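Local coordinates for protein ribokinase, putative (Burkholderia thailandensis, PDB 3B1Q) that probably phosphorylates nucleosides such as inosine as a pfkB (ribokinase) family kinase, and binds inosine, AMP and ADP, at residues E243-P248 against L282-Q287. Numbering follows the deposited sequence.
Sequences ERVIDP and LKIAHQ. With ACT (acetate ion), chain H.
R244 clamps the carbonyl of A285 side-on, its NE 2.6 Å and its NH2 2.9 Å from A285 O, with the oxygen lying in the guanidinium plane. CG starts out between the backbone N and the carbonyl carbon (chi1 52°), and from there the extended chain runs past the CB of A285 to that oxygen. The neighbouring carbonyl, I284 O, is gripped twice as well, by the backbone nitrogens of I246 at 2.8 Å and D247 at 3.2 Å. Two successive carbonyls of 282-287 thus both take their bonds from the loop 243-248. This loop leads toward helix 251-264, and the GAGD-type signature of pfkB kinases, here GCGD, spans the start of that helix, where D253 binds inosine and AMP, and G250 binds AMP. K283, its chain bent at chi2 and chi3, brings NZ to D247 O at 2.8 Å and to H286 O at 3.0 Å; G288 O is a third acceptor, so the ammonium ties the loop to the turn after the helix. CD1 of I284 makes an apolar contact with CG1 of V245, 3.8 Å away. The I246 side chain crosses that of Q287 at about a right angle, its CG2 methyl abutting the amide. An acetate, probably from the crystallisation liquor, bridges H286 ND1 and Q287 N, bonding each through a different oxygen. The carboxylate of D247 is fixed from outside these segments, by G288 N and the hydroxyl of T249. V245 also packs on N111, an ADP-binding residue.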
loop_
_atom_site.group_PDB
_atom_site.type_symbol
_atom_site.label_atom_id
_atom_site.label_comp_id
_atom_site.label_asym_id
_atom_site.label_seq_id
_atom_site.Cartn_x
_atom_site.Cartn_y
_atom_site.Cartn_z
ATOM N N GLU A 243 14.718 -23.948 6.534
ATOM C CA GLU A 243 16.161 -23.786 6.311
ATOM C C GLU A 243 16.591 -22.317 6.452
ATOM O O GLU A 243 17.729 -22.043 6.771
ATOM C CB GLU A 243 16.551 -24.391 4.932
ATOM C CG GLU A 243 16.750 -25.930 5.070
ATOM C CD GLU A 243 16.752 -26.686 3.725
ATOM O OE1 GLU A 243 16.503 -26.073 2.638
ATOM O OE2 GLU A 243 17.076 -27.903 3.797
ATOM N N ARG A 244 15.687 -21.399 6.144
ATOM C CA ARG A 244 15.903 -19.960 6.421
ATOM C C ARG A 244 14.478 -19.370 6.362
ATOM O O ARG A 244 13.559 -20.003 5.895
ATOM C CB ARG A 244 16.831 -19.315 5.378
ATOM C CG ARG A 244 16.336 -19.607 3.990
ATOM C CD ARG A 244 17.331 -19.116 2.914
ATOM N NE ARG A 244 16.578 -19.122 1.654
ATOM C CZ ARG A 244 17.100 -19.211 0.413
ATOM N NH1 ARG A 244 18.413 -19.398 0.263
ATOM N NH2 ARG A 244 16.301 -19.141 -0.646
ATOM N N VAL A 245 14.314 -18.198 6.949
ATOM C CA VAL A 245 12.996 -17.533 6.936
ATOM C C VAL A 245 13.093 -16.226 6.184
ATOM O O VAL A 245 13.797 -15.283 6.645
ATOM C CB VAL A 245 12.549 -17.258 8.410
ATOM C CG1 VAL A 245 11.121 -16.669 8.403
ATOM C CG2 VAL A 245 12.553 -18.541 9.166
ATOM N N ILE A 246 12.465 -16.190 5.007
ATOM C CA ILE A 246 12.656 -15.076 4.092
ATOM C C ILE A 246 11.318 -14.336 3.956
ATOM O O ILE A 246 11.303 -13.114 4.009
ATOM C CB ILE A 246 13.104 -15.608 2.685
ATOM C CG1 ILE A 246 14.548 -16.144 2.794
ATOM C CG2 ILE A 246 12.957 -14.544 1.586
ATOM C CD1 ILE A 246 15.609 -15.154 3.229
ATOM N N ASP A 247 10.227 -15.058 3.822
ATOM C CA ASP A 247 8.938 -14.405 3.484
ATOM C C ASP A 247 7.771 -15.321 3.766
ATOM O O ASP A 247 7.658 -16.381 3.176
ATOM C CB ASP A 247 8.955 -13.977 1.970
ATOM C CG ASP A 247 7.635 -13.297 1.502
ATOM O OD1 ASP A 247 6.878 -12.779 2.353
ATOM O OD2 ASP A 247 7.445 -13.167 0.282
ATOM N N PRO A 248 6.849 -14.936 4.673
ATOM C CA PRO A 248 5.710 -15.847 4.889
ATOM C C PRO A 248 4.631 -15.837 3.810
ATOM O O PRO A 248 3.755 -16.727 3.834
ATOM C CB PRO A 248 5.071 -15.309 6.194
ATOM C CG PRO A 248 5.422 -13.874 6.202
ATOM C CD PRO A 248 6.832 -13.746 5.559
ATOM N N LEU A 282 9.107 -25.252 3.234
ATOM C CA LEU A 282 9.904 -24.950 2.033
ATOM C C LEU A 282 9.599 -23.547 1.480
ATOM O O LEU A 282 10.510 -22.783 1.134
ATOM C CB LEU A 282 9.625 -26.032 0.938
ATOM C CG LEU A 282 10.100 -27.419 1.334
ATOM C CD1 LEU A 282 9.640 -28.420 0.281
ATOM C CD2 LEU A 282 11.640 -27.427 1.466
ATOM N N LYS A 283 8.312 -23.187 1.498
ATOM C CA LYS A 283 7.866 -21.916 0.948
ATOM C C LYS A 283 8.526 -20.753 1.701
ATOM O O LYS A 283 9.016 -19.816 1.071
ATOM C CB LYS A 283 6.337 -21.814 1.123
ATOM C CG LYS A 283 5.622 -21.080 0.050
ATOM C CD LYS A 283 6.241 -19.688 -0.268
ATOM C CE LYS A 283 6.218 -18.683 0.961
ATOM N NZ LYS A 283 7.182 -17.535 0.721
ATOM N N ILE A 284 8.520 -20.827 3.024
ATOM C CA ILE A 284 8.987 -19.681 3.813
ATOM C C ILE A 284 10.469 -19.305 3.567
ATOM O O ILE A 284 10.872 -18.190 3.835
ATOM C CB ILE A 284 8.666 -19.875 5.310
ATOM C CG1 ILE A 284 8.609 -18.480 5.951
ATOM C CG2 ILE A 284 9.774 -20.684 5.982
ATOM C CD1 ILE A 284 7.943 -18.498 7.367
ATOM N N ALA A 285 11.252 -20.246 3.033
ATOM C CA ALA A 285 12.656 -20.018 2.753
ATOM C C ALA A 285 12.884 -19.188 1.456
ATOM O O ALA A 285 14.026 -18.925 1.081
ATOM C CB ALA A 285 13.365 -21.365 2.650
ATOM N N HIS A 286 11.822 -18.730 0.806
ATOM C CA HIS A 286 11.938 -18.067 -0.473
ATOM C C HIS A 286 11.027 -16.854 -0.537
ATOM O O HIS A 286 10.001 -16.817 0.107
ATOM C CB HIS A 286 11.546 -19.051 -1.632
ATOM C CG HIS A 286 12.434 -20.238 -1.690
ATOM N ND1 HIS A 286 13.592 -20.257 -2.421
ATOM C CD2 HIS A 286 12.358 -21.429 -1.043
ATOM C CE1 HIS A 286 14.225 -21.402 -2.199
ATOM N NE2 HIS A 286 13.475 -22.148 -1.399
ATOM N N GLN A 287 11.419 -15.873 -1.359
ATOM C CA GLN A 287 10.585 -14.652 -1.610
ATOM C C GLN A 287 9.319 -14.876 -2.397
ATOM O O GLN A 287 9.310 -15.516 -3.465
ATOM C CB GLN A 287 11.362 -13.555 -2.380
ATOM C CG GLN A 287 12.547 -13.001 -1.693
ATOM C CD GLN A 287 12.198 -12.064 -0.486
ATOM O OE1 GLN A 287 13.115 -11.532 0.151
ATOM N NE2 GLN A 287 10.933 -11.855 -0.222
HETATM C C ACT H . 13.921 -16.962 -3.944
HETATM O O ACT H . 13.830 -16.726 -2.700
HETATM O OXT ACT H . 14.128 -18.153 -4.346
HETATM C CH3 ACT H . 13.779 -15.821 -4.912
#